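GCN5-related N-acetyltransferase (PDB 2Q0Y) probably transfers an acyl group, as GNAT-family acetyltransferases do with the acetyl group of acetyl-CoA, and carries zinc and magnesium ions in the crystal. Local coordinates at residues A[17-22]-A[90-95]; A[66-71]-A[106-111]; A[84-89]-A[119-124]. All coordinates share one frame; numbering follows the deposited sequence.

Interaction 1 of 3, residues A[17-22]-A[90-95]; sequences RHREAM and ILNLYV. With FMT (formic acid), chain G.
Helix 12-25 crosses strand 86-95 of the GNAT sheet, and H18, R19, A21 and M22 bear on N92 and Y94, the short segments running at 79° to each other. R19 has CG anti to the backbone N (chi1 -175°) and carries its chain past the N92 amide. R19 NH1 donates to N92 OD1 at 2.8 Å; OD1 lies in the guanidinium plane, whereas NH1 is tilted from the plane of the amide, and the two planes stand 80° apart. R19 NH2 donates to formic acid O1 (chain G) at 3.2 Å and to P77 O of the second subunit. N92 has positive phi and sits at a beta bulge, since from L91 to Y94 this strand spends one residue more than its antiparallel neighbour does from G69 to G67. GNAT proteins typically have such a bulge beside the acetyl-CoA site; here L93 N is hydrogen-bonded to an unidentified molecule, possibly from the crystallisation liquor, probably in the same place. Against the bulge rests the selenium of M22, with SE 3.7 Å from N92 CA. A21 CB makes a CH-pi contact over one face of the Y94 ring, 3.8 Å from the centroid and offset toward the rim. H18 CD2 meets Y94 CD2 at 3.7 Å with the rings oblique. A water 2.8 Å from N92 O joins it to H18 ND1. The Y94 hydroxyl is hydrogen-bonded to E25.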
loop_
_atom_site.group_PDB
_atom_site.type_symbol
_atom_site.label_atom_id
_atom_site.label_comp_id
_atom_site.label_asym_id
_atom_site.label_seq_id
_atom_site.Cartn_x
_atom_site.Cartn_y
_atom_site.Cartn_z
ATOM N N ARG A 17 -15.588 -12.002 9.984
ATOM C CA ARG A 17 -15.670 -13.419 9.585
ATOM C C ARG A 17 -15.085 -13.638 8.200
ATOM O O ARG A 17 -14.360 -14.626 7.971
ATOM C CB ARG A 17 -17.124 -13.920 9.599
ATOM C CG ARG A 17 -17.653 -14.338 10.953
ATOM C CD ARG A 17 -19.172 -14.727 10.896
ATOM N NE ARG A 17 -19.440 -15.942 10.120
ATOM C CZ ARG A 17 -19.739 -17.127 10.659
ATOM N N HIS A 18 -15.418 -12.739 7.274
ATOM C CA HIS A 18 -14.901 -12.803 5.912
ATOM C C HIS A 18 -13.373 -12.697 5.866
ATOM O O HIS A 18 -12.695 -13.472 5.190
ATOM C CB HIS A 18 -15.508 -11.696 5.048
ATOM C CG HIS A 18 -16.929 -11.942 4.647
ATOM N ND1 HIS A 18 -17.664 -11.007 3.955
ATOM C CD2 HIS A 18 -17.746 -13.008 4.835
ATOM C CE1 HIS A 18 -18.871 -11.490 3.725
ATOM N NE2 HIS A 18 -18.948 -12.702 4.246
ATOM N N ARG A 19 -12.840 -11.723 6.591
ATOM C CA ARG A 19 -11.405 -11.535 6.649
ATOM C C ARG A 19 -10.710 -12.793 7.154
ATOM O O ARG A 19 -9.742 -13.246 6.554
ATOM C CB ARG A 19 -11.058 -10.337 7.529
ATOM C CG ARG A 19 -9.577 -9.971 7.556
ATOM C CD ARG A 19 -9.362 -8.619 8.177
ATOM N NE ARG A 19 -7.972 -8.160 8.133
ATOM C CZ ARG A 19 -7.383 -7.595 7.083
ATOM N NH1 ARG A 19 -8.020 -7.469 5.927
ATOM N NH2 ARG A 19 -6.131 -7.204 7.166
ATOM N N GLU A 20 -11.180 -13.350 8.265
ATOM C CA GLU A 20 -10.560 -14.543 8.840
ATOM C C GLU A 20 -10.636 -15.722 7.867
ATOM O O GLU A 20 -9.633 -16.427 7.638
ATOM C CB GLU A 20 -11.246 -14.886 10.164
ATOM C CG GLU A 20 -10.682 -16.081 10.913
ATOM C CD GLU A 20 -11.219 -16.174 12.335
ATOM O OE1 GLU A 20 -11.126 -15.178 13.095
ATOM O OE2 GLU A 20 -11.727 -17.252 12.698
ATOM N N ALA A 21 -11.822 -15.934 7.294
ATOM C CA ALA A 21 -12.034 -17.082 6.382
ATOM C C ALA A 21 -11.145 -16.972 5.132
ATOM O O ALA A 21 -10.531 -17.956 4.717
ATOM C CB ALA A 21 -13.517 -17.217 5.988
HETATM N N MSE A 22 -11.084 -15.774 4.555
HETATM C CA MSE A 22 -10.240 -15.482 3.389
HETATM C C MSE A 22 -8.769 -15.810 3.666
HETATM O O MSE A 22 -8.116 -16.509 2.894
HETATM C CB MSE A 22 -10.401 -14.010 2.990
HETATM C CG MSE A 22 -9.491 -13.529 1.882
HETATM SE SE MSE A 22 -9.432 -11.599 1.729
HETATM C CE MSE A 22 -8.366 -11.212 3.330
ATOM N N ILE A 90 -8.887 -2.285 -2.385
ATOM C CA ILE A 90 -9.888 -3.336 -2.262
ATOM C C ILE A 90 -9.345 -4.395 -1.316
ATOM O O ILE A 90 -8.183 -4.786 -1.410
ATOM C CB ILE A 90 -10.239 -3.955 -3.646
ATOM C CG1 ILE A 90 -10.837 -2.877 -4.551
ATOM C CG2 ILE A 90 -11.187 -5.155 -3.493
ATOM C CD1 ILE A 90 -11.139 -3.323 -5.945
ATOM N N LEU A 91 -10.194 -4.849 -0.404
ATOM C CA LEU A 91 -9.810 -5.852 0.573
ATOM C C LEU A 91 -11.000 -6.691 1.030
ATOM O O LEU A 91 -12.168 -6.322 0.821
ATOM C CB LEU A 91 -9.117 -5.216 1.792
ATOM C CG LEU A 91 -9.940 -4.375 2.761
ATOM C CD1 LEU A 91 -9.190 -4.134 4.063
ATOM C CD2 LEU A 91 -10.404 -3.052 2.153
ATOM N N ASN A 92 -10.681 -7.826 1.653
ATOM C CA ASN A 92 -11.672 -8.702 2.273
ATOM C C ASN A 92 -12.747 -9.263 1.345
ATOM O O ASN A 92 -13.860 -9.537 1.785
ATOM C CB ASN A 92 -12.355 -8.007 3.462
ATOM C CG ASN A 92 -11.404 -7.703 4.587
ATOM O OD1 ASN A 92 -10.418 -8.409 4.786
ATOM N ND2 ASN A 92 -11.691 -6.643 5.334
ATOM N N LEU A 93 -12.409 -9.490 0.076
ATOM C CA LEU A 93 -13.310 -10.222 -0.819
ATOM C C LEU A 93 -13.382 -11.675 -0.371
ATOM O O LEU A 93 -12.364 -12.390 -0.362
ATOM C CB LEU A 93 -12.834 -10.155 -2.272
ATOM C CG LEU A 93 -13.682 -10.989 -3.262
ATOM C CD1 LEU A 93 -15.140 -10.564 -3.263
ATOM C CD2 LEU A 93 -13.129 -10.914 -4.661
ATOM N N TYR A 94 -14.586 -12.101 -0.003
ATOM C CA TYR A 94 -14.830 -13.476 0.409
ATOM C C TYR A 94 -16.147 -13.927 -0.189
ATOM O O TYR A 94 -17.151 -13.205 -0.110
ATOM C CB TYR A 94 -14.874 -13.642 1.921
ATOM C CG TYR A 94 -14.987 -15.104 2.320
ATOM C CD1 TYR A 94 -13.885 -15.965 2.200
ATOM C CD2 TYR A 94 -16.192 -15.641 2.760
ATOM C CE1 TYR A 94 -13.985 -17.302 2.542
ATOM C CE2 TYR A 94 -16.312 -16.977 3.091
ATOM C CZ TYR A 94 -15.198 -17.815 2.980
ATOM O OH TYR A 94 -15.325 -19.139 3.317
ATOM N N VAL A 95 -16.137 -15.125 -0.769
ATOM C CA VAL A 95 -17.354 -15.740 -1.290
ATOM C C VAL A 95 -17.574 -17.109 -0.639
ATOM O O VAL A 95 -16.675 -17.954 -0.617
ATOM C CB VAL A 95 -17.305 -15.894 -2.838
ATOM C CG1 VAL A 95 -18.596 -16.489 -3.358
ATOM C CG2 VAL A 95 -17.041 -14.572 -3.534
HETATM C C FMT G . -5.970 -6.098 3.965
HETATM O O1 FMT G . -5.063 -5.644 4.605
HETATM O O2 FMT G . -5.983 -7.271 3.686
HETATM O O HOH W 1 -16.084 -8.695 3.228
#

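Interaction 2 of 3, residues A[66-71]-A[106-111]; sequences AGIGLM and QALMNR
L108 and I68 interlock where helix 104-118 lies over strand 63-74, their side chains sliding past each other in opposite directions. The short segments run roughly parallel, 27° apart, with axes approaching to 8.6 Å, and the contact is van der Waals packing between buried residues, in which methyls also touch backbone N and O. L108 is the main bump on the helix side. Its CD1 methyl reaches down to the backbone between A66 and I68, touching A66 CB at 3.7 Å and settling just as close, 3.7 Å, on G67 N. G67 carries no side chain, and A66 and I68 on either side of it in sequence both direct CB toward the helix, so the L108 methyl drops into a shallow hollow whose floor is the strand backbone. I68 fills the next hollow with two branches. CG2 presses on the root of the leucine, 4.0 Å from L108 CB, while CD1 runs up the flank of the helix to lie 3.7 Å from L108 O. CG1 is anti to the backbone N (chi1 -165°), and the chain continues extended to that methyl. M109 leaves the helix with CB pointing away from the strand, yet a bend at chi2 (-72°) brings the selenium back: M109 SE stands 3.8 Å from I68 CD1, the two side chains crossing at about a right angle. From that methyl, L108 O and M109 SE lie in roughly perpendicular directions. Around this core, L93 of strand 86-95 packs on L108, and I90 and A112 pack on I68. A66 also touches I104 and V95. M139 and W141 lie against M109, and L70 carries the strand's packing on to E115 and F116 further along helix 104-118.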
loop_
_atom_site.group_PDB
_atom_site.type_symbol
_atom_site.label_atom_id
_atom_site.label_comp_id
_atom_site.label_asym_id
_atom_site.label_seq_id
_atom_site.Cartn_x
_atom_site.Cartn_y
_atom_site.Cartn_z
ATOM N N ALA A 66 -21.515 -13.392 0.570
ATOM C CA ALA A 66 -20.249 -12.835 0.103
ATOM C C ALA A 66 -20.168 -11.365 0.442
ATOM O O ALA A 66 -21.179 -10.699 0.653
ATOM C CB ALA A 66 -20.104 -13.012 -1.392
ATOM N N GLY A 67 -18.950 -10.844 0.448
ATOM C CA GLY A 67 -18.737 -9.441 0.714
ATOM C C GLY A 67 -17.429 -8.963 0.141
ATOM O O GLY A 67 -16.549 -9.766 -0.177
ATOM N N ILE A 68 -17.312 -7.648 0.020
ATOM C CA ILE A 68 -16.090 -6.995 -0.413
ATOM C C ILE A 68 -15.950 -5.679 0.343
ATOM O O ILE A 68 -16.951 -5.065 0.756
ATOM C CB ILE A 68 -16.070 -6.797 -1.947
ATOM C CG1 ILE A 68 -14.654 -6.467 -2.458
ATOM C CG2 ILE A 68 -17.107 -5.739 -2.369
ATOM C CD1 ILE A 68 -14.552 -6.560 -3.987
ATOM N N GLY A 69 -14.702 -5.277 0.562
ATOM C CA GLY A 69 -14.400 -4.022 1.243
ATOM C C GLY A 69 -13.653 -3.079 0.319
ATOM O O GLY A 69 -12.887 -3.525 -0.544
ATOM N N LEU A 70 -13.839 -1.778 0.524
ATOM C CA LEU A 70 -13.109 -0.771 -0.230
ATOM C C LEU A 70 -12.811 0.461 0.616
ATOM O O LEU A 70 -13.580 0.839 1.490
ATOM C CB LEU A 70 -13.852 -0.389 -1.519
ATOM C CG LEU A 70 -15.175 0.356 -1.489
ATOM C CD1 LEU A 70 -15.009 1.901 -1.512
ATOM C CD2 LEU A 70 -16.042 -0.090 -2.693
HETATM N N MSE A 71 -11.656 1.044 0.339
HETATM C CA MSE A 71 -11.181 2.240 0.998
HETATM C C MSE A 71 -10.553 3.131 -0.047
HETATM O O MSE A 71 -10.181 2.673 -1.122
HETATM C CB MSE A 71 -10.138 1.877 2.049
HETATM C CG MSE A 71 -10.607 0.842 3.058
HETATM SE SE MSE A 71 -9.142 0.334 4.209
HETATM C CE MSE A 71 -9.230 1.793 5.155
ATOM N N GLN A 106 -16.587 -11.788 -9.259
ATOM C CA GLN A 106 -16.462 -10.812 -10.347
ATOM C C GLN A 106 -17.503 -9.698 -10.231
ATOM O O GLN A 106 -17.196 -8.523 -10.447
ATOM C CB GLN A 106 -16.547 -11.516 -11.690
ATOM C CG GLN A 106 -16.449 -10.555 -12.864
ATOM C CD GLN A 106 -16.200 -11.242 -14.186
ATOM O OE1 GLN A 106 -16.297 -12.462 -14.296
ATOM N NE2 GLN A 106 -15.874 -10.452 -15.205
ATOM N N ALA A 107 -18.725 -10.055 -9.837
ATOM C CA ALA A 107 -19.793 -9.069 -9.631
ATOM C C ALA A 107 -19.448 -8.064 -8.528
ATOM O O ALA A 107 -19.627 -6.855 -8.700
ATOM C CB ALA A 107 -21.083 -9.758 -9.321
ATOM N N LEU A 108 -18.938 -8.554 -7.406
ATOM C CA LEU A 108 -18.498 -7.679 -6.322
ATOM C C LEU A 108 -17.303 -6.824 -6.734
ATOM O O LEU A 108 -17.249 -5.638 -6.411
ATOM C CB LEU A 108 -18.166 -8.485 -5.065
ATOM C CG LEU A 108 -19.379 -9.076 -4.337
ATOM C CD1 LEU A 108 -18.961 -9.989 -3.201
ATOM C CD2 LEU A 108 -20.280 -7.982 -3.813
HETATM N N MSE A 109 -16.354 -7.409 -7.460
HETATM C CA MSE A 109 -15.252 -6.605 -7.976
HETATM C C MSE A 109 -15.759 -5.502 -8.900
HETATM O O MSE A 109 -15.278 -4.373 -8.844
HETATM C CB MSE A 109 -14.239 -7.469 -8.704
HETATM C CG MSE A 109 -13.365 -8.325 -7.802
HETATM SE SE MSE A 109 -12.063 -7.309 -6.812
HETATM C CE MSE A 109 -10.966 -6.635 -8.289
ATOM N N ASN A 110 -16.722 -5.824 -9.751
ATOM C CA ASN A 110 -17.296 -4.824 -10.644
ATOM C C ASN A 110 -17.940 -3.693 -9.867
ATOM O O ASN A 110 -17.779 -2.515 -10.234
ATOM C CB ASN A 110 -18.341 -5.452 -11.579
ATOM C CG ASN A 110 -17.725 -6.217 -12.728
ATOM O OD1 ASN A 110 -16.610 -5.952 -13.145
ATOM N ND2 ASN A 110 -18.487 -7.156 -13.276
ATOM N N ARG A 111 -18.664 -4.037 -8.800
ATOM C CA ARG A 111 -19.275 -3.011 -7.948
ATOM C C ARG A 111 -18.224 -2.117 -7.287
ATOM O O ARG A 111 -18.405 -0.903 -7.197
ATOM C CB ARG A 111 -20.150 -3.603 -6.847
ATOM C CG ARG A 111 -21.518 -4.072 -7.288
ATOM C CD ARG A 111 -22.624 -2.970 -7.195
ATOM N NE ARG A 111 -22.404 -1.803 -8.065
ATOM C CZ ARG A 111 -22.406 -1.819 -9.409
ATOM N NH1 ARG A 111 -22.623 -2.943 -10.103
ATOM N NH2 ARG A 111 -22.188 -0.687 -10.078
#

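Interaction 3 of 3, residues A[84-89]-A[119-124]; sequences QDKRGY and RGIAFA. With FMT (formic acid), chain I.
G88 and A124 pair as a parallel bridge: G88 N donates to F123 O at 2.9 Å and 164°, and A124 CA makes a CA-H...O contact of 3.2 Å with G88 O. Just before the strands, Q84 grips the opposite loop with both ends of its amide. With CG anti to the carbonyl carbon (chi1 -64°) and the chain extended beyond it, the Q84 amide reaches G120 and A122. A122 N donates to Q84 OE1 at 2.9 Å from above the carbonyl plane, and Q84 NE2 donates to G120 O at 2.7 Å, nearly along that C=O axis. Q84 OE1 also accepts from a water that donates to K86 O. G120 ends helix 104-118 in a Schellman motif, so this glutamine holds the turn leading from the helix into strand 123-127. The whole is the closing point of a beta-alpha-beta unit, strand 86-95, helix 104-118 and strand 123-127, part of the GNAT core. K86 lays its aliphatic chain over I121, K86 CE lying 3.6 Å from I121 CD1, and its NZ goes on to bond formic acid O2 (chain I) at 2.6 Å; a water bridges the same NZ to R119 O. I121 CG2 meanwhile packs 3.6 Å from G88 N. R87 lies side by side with F123 and turns a guanidinium face to the ring edge: F123 CE2 sits over the centre of that face, 3.9 Å from R87 CZ, with the planes 68° apart. R87 NE is hydrogen-bonded to H81, and W75 makes a cation-pi contact with the same side chain. F123 and A124 continue the sheet into the second subunit by antiparallel pairing.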
loop_
_atom_site.group_PDB
_atom_site.type_symbol
_atom_site.label_atom_id
_atom_site.label_comp_id
_atom_site.label_asym_id
_atom_site.label_seq_id
_atom_site.Cartn_x
_atom_site.Cartn_y
_atom_site.Cartn_z
ATOM N N GLN A 84 -3.538 13.059 -8.207
ATOM C CA GLN A 84 -4.314 12.667 -7.025
ATOM C C GLN A 84 -3.418 12.193 -5.875
ATOM O O GLN A 84 -2.493 11.414 -6.071
ATOM C CB GLN A 84 -5.285 11.542 -7.395
ATOM C CG GLN A 84 -6.339 11.942 -8.396
ATOM C CD GLN A 84 -7.445 10.920 -8.571
ATOM O OE1 GLN A 84 -7.421 9.846 -7.969
ATOM N NE2 GLN A 84 -8.422 11.251 -9.417
ATOM N N ASP A 85 -3.734 12.652 -4.672
ATOM C CA ASP A 85 -3.019 12.240 -3.469
ATOM C C ASP A 85 -3.784 11.116 -2.744
ATOM O O ASP A 85 -3.937 11.113 -1.509
ATOM C CB ASP A 85 -2.790 13.436 -2.536
ATOM C CG ASP A 85 -4.082 14.095 -2.081
ATOM O OD1 ASP A 85 -5.179 13.763 -2.603
ATOM O OD2 ASP A 85 -3.991 14.969 -1.206
ATOM N N LYS A 86 -4.257 10.160 -3.530
ATOM C CA LYS A 86 -5.050 9.048 -3.018
ATOM C C LYS A 86 -4.988 7.882 -4.003
ATOM O O LYS A 86 -4.647 8.063 -5.186
ATOM C CB LYS A 86 -6.500 9.474 -2.782
ATOM C CG LYS A 86 -7.225 9.943 -4.026
ATOM C CD LYS A 86 -8.520 10.703 -3.698
ATOM C CE LYS A 86 -9.153 11.333 -4.957
ATOM N NZ LYS A 86 -10.459 12.026 -4.648
ATOM N N ARG A 87 -5.303 6.691 -3.503
ATOM C CA ARG A 87 -5.586 5.562 -4.364
ATOM C C ARG A 87 -6.678 4.683 -3.745
ATOM O O ARG A 87 -6.914 4.719 -2.534
ATOM C CB ARG A 87 -4.309 4.784 -4.731
ATOM C CG ARG A 87 -3.433 4.407 -3.620
ATOM C CD ARG A 87 -2.245 3.535 -4.106
ATOM N NE ARG A 87 -1.282 4.223 -4.970
ATOM C CZ ARG A 87 -0.137 3.684 -5.395
ATOM N NH1 ARG A 87 0.220 2.464 -5.010
ATOM N NH2 ARG A 87 0.680 4.356 -6.189
ATOM N N GLY A 88 -7.381 3.957 -4.600
ATOM C CA GLY A 88 -8.381 3.002 -4.154
ATOM C C GLY A 88 -7.709 1.759 -3.611
ATOM O O GLY A 88 -6.616 1.380 -4.052
ATOM N N TYR A 89 -8.355 1.128 -2.634
ATOM C CA TYR A 89 -7.862 -0.113 -2.054
ATOM C C TYR A 89 -9.038 -1.077 -1.869
ATOM O O TYR A 89 -10.062 -0.705 -1.297
ATOM C CB TYR A 89 -7.127 0.132 -0.718
ATOM C CG TYR A 89 -6.508 -1.144 -0.189
ATOM C CD1 TYR A 89 -5.570 -1.837 -0.955
ATOM C CD2 TYR A 89 -6.848 -1.665 1.049
ATOM C CE1 TYR A 89 -5.012 -3.015 -0.523
ATOM C CE2 TYR A 89 -6.279 -2.864 1.496
ATOM C CZ TYR A 89 -5.367 -3.538 0.698
ATOM O OH TYR A 89 -4.760 -4.745 1.099
ATOM N N ARG A 119 -16.421 7.854 -7.704
ATOM C CA ARG A 119 -15.684 8.734 -6.819
ATOM C C ARG A 119 -14.519 9.448 -7.516
ATOM O O ARG A 119 -13.809 10.235 -6.881
ATOM C CB ARG A 119 -15.198 7.946 -5.595
ATOM C CG ARG A 119 -16.327 7.428 -4.712
ATOM C CD ARG A 119 -15.758 6.618 -3.568
ATOM N NE ARG A 119 -16.803 6.022 -2.743
ATOM C CZ ARG A 119 -16.678 5.714 -1.459
ATOM N NH1 ARG A 119 -15.551 5.975 -0.802
ATOM N NH2 ARG A 119 -17.690 5.140 -0.819
ATOM N N GLY A 120 -14.318 9.186 -8.808
ATOM C CA GLY A 120 -13.271 9.872 -9.582
ATOM C C GLY A 120 -11.863 9.464 -9.217
ATOM O O GLY A 120 -10.919 10.251 -9.375
ATOM N N ILE A 121 -11.697 8.228 -8.754
ATOM C CA ILE A 121 -10.396 7.709 -8.329
ATOM C C ILE A 121 -9.629 7.209 -9.530
ATOM O O ILE A 121 -10.151 6.413 -10.309
ATOM C CB ILE A 121 -10.576 6.542 -7.343
ATOM C CG1 ILE A 121 -11.374 6.986 -6.110
ATOM C CG2 ILE A 121 -9.235 5.926 -6.935
ATOM C CD1 ILE A 121 -10.762 8.126 -5.349
ATOM N N ALA A 122 -8.391 7.682 -9.689
ATOM C CA ALA A 122 -7.569 7.343 -10.862
ATOM C C ALA A 122 -7.028 5.908 -10.872
ATOM O O ALA A 122 -6.927 5.292 -11.926
ATOM C CB ALA A 122 -6.402 8.325 -10.977
ATOM N N PHE A 123 -6.681 5.383 -9.702
ATOM C CA PHE A 123 -5.845 4.175 -9.616
ATOM C C PHE A 123 -6.209 3.414 -8.358
ATOM O O PHE A 123 -6.482 4.030 -7.324
ATOM C CB PHE A 123 -4.380 4.630 -9.576
ATOM C CG PHE A 123 -3.361 3.531 -9.686
ATOM C CD1 PHE A 123 -3.145 2.875 -10.888
ATOM C CD2 PHE A 123 -2.574 3.195 -8.593
ATOM C CE1 PHE A 123 -2.167 1.892 -10.984
ATOM C CE2 PHE A 123 -1.589 2.216 -8.706
ATOM C CZ PHE A 123 -1.401 1.580 -9.900
ATOM N N ALA A 124 -6.194 2.087 -8.439
ATOM C CA ALA A 124 -6.507 1.244 -7.291
ATOM C C ALA A 124 -5.547 0.073 -7.184
ATOM O O ALA A 124 -4.929 -0.352 -8.190
ATOM C CB ALA A 124 -7.929 0.733 -7.408
HETATM C C FMT I . -11.802 13.162 -8.014
HETATM O O1 FMT I . -11.289 13.089 -9.138
HETATM O O2 FMT I . -11.329 12.558 -7.042
HETATM O O HOH W 2 -5.852 7.492 -7.597
HETATM O O HOH W 3 -13.389 11.152 -4.352
#

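From the N terminus, helix 12-25 supplies the first half of interaction 1, strand 63-74 that of interaction 2, and the start of strand 86-95 that of interaction 3. The far end of strand 86-95 then closes interaction 1, helix 104-118 closes interaction 2, and the turn into strand 123-127 closes interaction 3. The three loops cross pairwise and none nests. Interactions 1 and 3 use the second and first halves of strand 86-95, their centres about 22 Å apart, and both touch the second subunit. Interaction 2 lies on the adjacent strand and is joined to both by backbone bonds: L91 O with G69 N, and M71 O with Y89 N. Together they tie two helices to one sheet.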